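Local coordinates for peptide methionine sulfoxide reductase MSRA (Corynebacterium diphtheriae, PDB 4D7L), which probably repairs oxidised proteins by reducing the S-epimer of methionine sulfoxide back to methionine through thiol-disulfide exchange, at residues 156-170 and 192-204. Residues are numbered along the deposited sequence; the frame is centred on the assembly and turned at random.
Sequences RSAIYTAGPNAEQQA and ITTEILPLASTPA. With PGE (triethylene glycol), chain L.
Ile-159 and Ile-196 are bridged where strands 158-161 and 195-198 pair in parallel, their axes 8° apart, in a beta-alpha-beta crossover through helix 166-186 that puts 195-198 at one margin of the mixed sheet. The backbone evidence is five hydrogen bonds that alternate between the strands, from Glu-195 N to Ser-157 O (3.0 Å) through to Leu-199 N to Thr-161 O (2.8 Å), just past the strand end.

Charged and polar side chains cluster around Glu-195, whose extended chain delivers its carboxylate to two partners. Arg-156 NE forms a salt bridge with Glu-195 OE1 at 2.9 Å, hydrogen-bonded from the syn side but tilted out of the carboxylate plane, while Tyr-160 OH donates to Glu-195 OE2 at 2.6 Å from above that plane. Arg-156 NH2 also bonds Asn-112 O, a second anchor for the guanidinium. Ser-157 OG and Thr-194 OG1 share a hydrogen bond of 2.8 Å.

Apolar contacts occupy both faces. Leu-197 CD2 packs at the Tyr-160 ring edge, and Thr-202 CG2 makes a CH-pi contact over a ring face, 4.0 Å from the centroid. On the helix side, Ala-166 CB and Ala-170 CB touch Pro-198. There Thr-161 OG1 sits between its backbone N and carbonyl carbon (chi1 58°), from where it donates to Ala-166 O at 2.7 Å, from the carbonyl face opposite Ala-170 N.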
loop_
_atom_site.group_PDB
_atom_site.type_symbol
_atom_site.label_atom_id
_atom_site.label_comp_id
_atom_site.label_asym_id
_atom_site.label_seq_id
_atom_site.Cartn_x
_atom_site.Cartn_y
_atom_site.Cartn_z
ATOM N N ARG A 156 -5.969 -4.013 4.833
ATOM C CA ARG A 156 -7.172 -3.481 4.176
ATOM C C ARG A 156 -6.846 -2.704 2.893
ATOM O O ARG A 156 -5.749 -2.176 2.723
ATOM C CB ARG A 156 -7.974 -2.584 5.138
ATOM C CG ARG A 156 -7.323 -1.223 5.516
ATOM C CD ARG A 156 -8.159 -0.583 6.649
ATOM N NE ARG A 156 -7.742 0.772 7.016
ATOM C CZ ARG A 156 -6.794 1.053 7.913
ATOM N NH1 ARG A 156 -6.112 0.067 8.487
ATOM N NH2 ARG A 156 -6.500 2.322 8.213
ATOM N N SER A 157 -7.830 -2.622 2.002
ATOM C CA SER A 157 -7.673 -1.941 0.715
ATOM C C SER A 157 -7.677 -0.426 0.901
ATOM O O SER A 157 -8.501 0.088 1.669
ATOM C CB SER A 157 -8.820 -2.362 -0.214
ATOM O OG SER A 157 -8.702 -1.757 -1.488
ATOM N N ALA A 158 -6.762 0.289 0.241
ATOM C CA ALA A 158 -6.719 1.749 0.389
ATOM C C ALA A 158 -6.083 2.449 -0.805
ATOM O O ALA A 158 -5.226 1.885 -1.505
ATOM C CB ALA A 158 -5.974 2.154 1.691
ATOM N N ILE A 159 -6.529 3.680 -1.034
ATOM C CA ILE A 159 -5.850 4.612 -1.929
ATOM C C ILE A 159 -5.742 5.946 -1.199
ATOM O O ILE A 159 -6.763 6.569 -0.884
ATOM C CB ILE A 159 -6.597 4.821 -3.257
ATOM C CG1 ILE A 159 -6.759 3.496 -4.009
ATOM C CG2 ILE A 159 -5.832 5.832 -4.145
ATOM C CD1 ILE A 159 -7.730 3.581 -5.188
ATOM N N TYR A 160 -4.520 6.389 -0.908
ATOM C CA TYR A 160 -4.349 7.729 -0.326
ATOM C C TYR A 160 -3.694 8.637 -1.353
ATOM O O TYR A 160 -2.735 8.249 -2.002
ATOM C CB TYR A 160 -3.508 7.684 0.960
ATOM C CG TYR A 160 -4.035 6.688 1.995
ATOM C CD1 TYR A 160 -5.386 6.661 2.343
ATOM C CD2 TYR A 160 -3.177 5.774 2.607
ATOM C CE1 TYR A 160 -5.882 5.735 3.292
ATOM C CE2 TYR A 160 -3.655 4.851 3.545
ATOM C CZ TYR A 160 -4.997 4.842 3.873
ATOM O OH TYR A 160 -5.454 3.939 4.777
ATOM N N THR A 161 -4.217 9.846 -1.509
ATOM C CA THR A 161 -3.730 10.725 -2.564
ATOM C C THR A 161 -2.851 11.873 -2.042
ATOM O O THR A 161 -2.837 12.189 -0.849
ATOM C CB THR A 161 -4.906 11.296 -3.364
ATOM O OG1 THR A 161 -5.784 12.008 -2.484
ATOM C CG2 THR A 161 -5.678 10.168 -4.041
ATOM N N ALA A 162 -2.078 12.470 -2.940
ATOM C CA ALA A 162 -1.116 13.491 -2.547
ATOM C C ALA A 162 -1.022 14.600 -3.591
ATOM O O ALA A 162 -1.540 14.478 -4.704
ATOM C CB ALA A 162 0.265 12.860 -2.326
ATOM N N GLY A 163 -0.329 15.672 -3.240
ATOM C CA GLY A 163 -0.108 16.756 -4.185
ATOM C C GLY A 163 -1.154 17.845 -4.102
ATOM O O GLY A 163 -2.071 17.782 -3.284
ATOM N N PRO A 164 -1.006 18.873 -4.940
ATOM C CA PRO A 164 -1.874 20.054 -4.876
ATOM C C PRO A 164 -3.334 19.760 -5.228
ATOM O O PRO A 164 -4.221 20.526 -4.852
ATOM C CB PRO A 164 -1.259 21.008 -5.904
ATOM C CG PRO A 164 -0.361 20.167 -6.759
ATOM C CD PRO A 164 0.090 19.013 -5.914
ATOM N N ASN A 165 -3.573 18.678 -5.957
ATOM C CA ASN A 165 -4.932 18.299 -6.311
ATOM C C ASN A 165 -5.389 17.042 -5.575
ATOM O O ASN A 165 -6.218 16.302 -6.095
ATOM C CB ASN A 165 -5.057 18.106 -7.823
ATOM C CG ASN A 165 -4.841 19.395 -8.579
ATOM O OD1 ASN A 165 -3.735 19.693 -9.009
ATOM N ND2 ASN A 165 -5.897 20.178 -8.723
ATOM N N ALA A 166 -4.854 16.810 -4.370
ATOM C CA ALA A 166 -5.104 15.542 -3.653
ATOM C C ALA A 166 -6.593 15.227 -3.452
ATOM O O ALA A 166 -7.009 14.076 -3.606
ATOM C CB ALA A 166 -4.389 15.549 -2.285
ATOM N N GLU A 167 -7.407 16.223 -3.109
ATOM C CA GLU A 167 -8.826 15.935 -2.901
ATOM C C GLU A 167 -9.540 15.657 -4.226
ATOM O O GLU A 167 -10.418 14.799 -4.286
ATOM C CB GLU A 167 -9.521 17.075 -2.143
ATOM C CG GLU A 167 -11.041 16.888 -1.986
ATOM C CD GLU A 167 -11.438 15.503 -1.458
ATOM O OE1 GLU A 167 -10.792 14.998 -0.510
ATOM O OE2 GLU A 167 -12.398 14.914 -2.002
ATOM N N GLN A 168 -9.162 16.366 -5.287
ATOM C CA GLN A 168 -9.711 16.070 -6.602
ATOM C C GLN A 168 -9.299 14.670 -7.068
ATOM O O GLN A 168 -10.110 13.936 -7.660
ATOM C CB GLN A 168 -9.260 17.107 -7.643
ATOM C CG GLN A 168 -9.830 18.501 -7.435
ATOM C CD GLN A 168 -9.209 19.250 -6.245
ATOM O OE1 GLN A 168 -8.195 18.829 -5.674
ATOM N NE2 GLN A 168 -9.833 20.366 -5.864
ATOM N N GLN A 169 -8.042 14.297 -6.814
ATOM C CA GLN A 169 -7.586 12.955 -7.169
ATOM C C GLN A 169 -8.335 11.895 -6.342
ATOM O O GLN A 169 -8.674 10.824 -6.852
ATOM C CB GLN A 169 -6.078 12.835 -6.964
ATOM C CG GLN A 169 -5.263 13.789 -7.843
ATOM C CD GLN A 169 -5.092 13.311 -9.269
ATOM O OE1 GLN A 169 -6.039 13.296 -10.055
ATOM N NE2 GLN A 169 -3.866 12.918 -9.612
ATOM N N ALA A 170 -8.602 12.180 -5.068
ATOM C CA ALA A 170 -9.384 11.236 -4.259
ATOM C C ALA A 170 -10.780 11.052 -4.870
ATOM O O ALA A 170 -11.286 9.935 -5.008
ATOM C CB ALA A 170 -9.493 11.713 -2.825
ATOM N N ILE A 192 -17.675 -2.696 -2.034
ATOM C CA ILE A 192 -16.254 -2.367 -2.063
ATOM C C ILE A 192 -15.850 -1.777 -0.713
ATOM O O ILE A 192 -16.545 -0.906 -0.211
ATOM C CB ILE A 192 -15.921 -1.365 -3.179
ATOM C CG1 ILE A 192 -16.116 -2.022 -4.548
ATOM C CG2 ILE A 192 -14.481 -0.874 -3.037
ATOM C CD1 ILE A 192 -16.075 -1.049 -5.717
ATOM N N THR A 193 -14.743 -2.231 -0.135
ATOM C CA THR A 193 -14.338 -1.743 1.188
ATOM C C THR A 193 -13.118 -0.802 1.138
ATOM O O THR A 193 -12.668 -0.301 2.170
ATOM C CB THR A 193 -14.007 -2.927 2.127
ATOM O OG1 THR A 193 -12.947 -3.700 1.556
ATOM C CG2 THR A 193 -15.227 -3.817 2.307
ATOM N N THR A 194 -12.572 -0.579 -0.056
ATOM C CA THR A 194 -11.424 0.339 -0.237
ATOM C C THR A 194 -11.640 1.699 0.439
ATOM O O THR A 194 -12.652 2.337 0.249
ATOM C CB THR A 194 -11.162 0.598 -1.749
ATOM O OG1 THR A 194 -11.079 -0.654 -2.437
ATOM C CG2 THR A 194 -9.854 1.408 -1.982
ATOM N N GLU A 195 -10.668 2.113 1.233
ATOM C CA GLU A 195 -10.652 3.402 1.923
ATOM C C GLU A 195 -9.942 4.442 1.037
ATOM O O GLU A 195 -8.795 4.216 0.642
ATOM C CB GLU A 195 -9.927 3.163 3.248
ATOM C CG GLU A 195 -9.685 4.262 4.197
ATOM C CD GLU A 195 -9.017 3.667 5.423
ATOM O OE1 GLU A 195 -9.620 2.748 6.043
ATOM O OE2 GLU A 195 -7.859 4.031 5.703
ATOM N N ILE A 196 -10.610 5.543 0.671
ATOM C CA ILE A 196 -10.015 6.497 -0.256
ATOM C C ILE A 196 -10.072 7.915 0.316
ATOM O O ILE A 196 -11.156 8.415 0.623
ATOM C CB ILE A 196 -10.736 6.497 -1.634
ATOM C CG1 ILE A 196 -10.736 5.104 -2.273
ATOM C CG2 ILE A 196 -10.079 7.504 -2.579
ATOM C CD1 ILE A 196 -11.649 5.034 -3.521
ATOM N N LEU A 197 -8.915 8.552 0.473
ATOM C CA LEU A 197 -8.854 9.931 0.992
ATOM C C LEU A 197 -7.447 10.499 0.809
ATOM O O LEU A 197 -6.502 9.749 0.592
ATOM C CB LEU A 197 -9.269 9.981 2.476
ATOM C CG LEU A 197 -8.416 9.231 3.502
ATOM C CD1 LEU A 197 -8.683 9.756 4.911
ATOM C CD2 LEU A 197 -8.692 7.723 3.463
ATOM N N PRO A 198 -7.301 11.825 0.894
ATOM C CA PRO A 198 -5.942 12.379 0.836
ATOM C C PRO A 198 -5.089 11.824 1.983
ATOM O O PRO A 198 -5.626 11.639 3.069
ATOM C CB PRO A 198 -6.167 13.881 0.994
ATOM C CG PRO A 198 -7.601 14.099 0.475
ATOM C CD PRO A 198 -8.348 12.870 0.858
ATOM N N LEU A 199 -3.813 11.535 1.734
ATOM C CA LEU A 199 -2.896 11.112 2.793
ATOM C C LEU A 199 -2.931 12.093 3.960
ATOM O O LEU A 199 -2.967 11.692 5.114
ATOM C CB LEU A 199 -1.467 11.010 2.258
ATOM C CG LEU A 199 -0.387 10.632 3.281
ATOM C CD1 LEU A 199 -0.639 9.190 3.735
ATOM C CD2 LEU A 199 0.993 10.769 2.653
ATOM N N ALA A 200 -2.959 13.379 3.642
ATOM C CA ALA A 200 -2.942 14.417 4.677
ATOM C C ALA A 200 -4.187 14.386 5.552
ATOM O O ALA A 200 -4.200 14.977 6.638
ATOM C CB ALA A 200 -2.787 15.801 4.041
ATOM N N SER A 201 -5.243 13.732 5.072
ATOM C CA SER A 201 -6.502 13.646 5.822
ATOM C C SER A 201 -6.637 12.361 6.636
ATOM O O SER A 201 -7.642 12.172 7.331
ATOM C CB SER A 201 -7.686 13.797 4.871
ATOM O OG SER A 201 -7.697 15.120 4.341
ATOM N N THR A 202 -5.660 11.465 6.541
ATOM C CA THR A 202 -5.635 10.295 7.437
ATOM C C THR A 202 -5.290 10.758 8.848
ATOM O O THR A 202 -4.793 11.870 9.022
ATOM C CB THR A 202 -4.616 9.241 7.002
ATOM O OG1 THR A 202 -3.297 9.814 7.067
ATOM C CG2 THR A 202 -4.925 8.749 5.581
ATOM N N PRO A 203 -5.567 9.929 9.869
ATOM C CA PRO A 203 -5.333 10.442 11.234
ATOM C C PRO A 203 -3.888 10.905 11.490
ATOM O O PRO A 203 -3.703 11.996 12.031
ATOM C CB PRO A 203 -5.697 9.243 12.130
ATOM C CG PRO A 203 -6.770 8.510 11.311
ATOM C CD PRO A 203 -6.271 8.633 9.867
ATOM N N ALA A 204 -2.884 10.127 11.093
ATOM C CA ALA A 204 -1.515 10.574 11.293
ATOM C C ALA A 204 -1.159 11.631 10.276
ATOM O O ALA A 204 -0.290 12.449 10.526
ATOM C CB ALA A 204 -0.538 9.410 11.203
HETATM C C1 PGE L . -10.684 16.698 3.500
HETATM O O1 PGE L . -9.834 15.812 2.789
HETATM C C2 PGE L . -10.468 16.530 4.991
HETATM O O2 PGE L . -10.957 15.259 5.384
HETATM O O HOH W 1 -10.469 -3.423 2.731
HETATM O O HOH W 2 -10.342 -0.580 3.520
HETATM O O HOH W 3 -2.570 14.467 0.964
#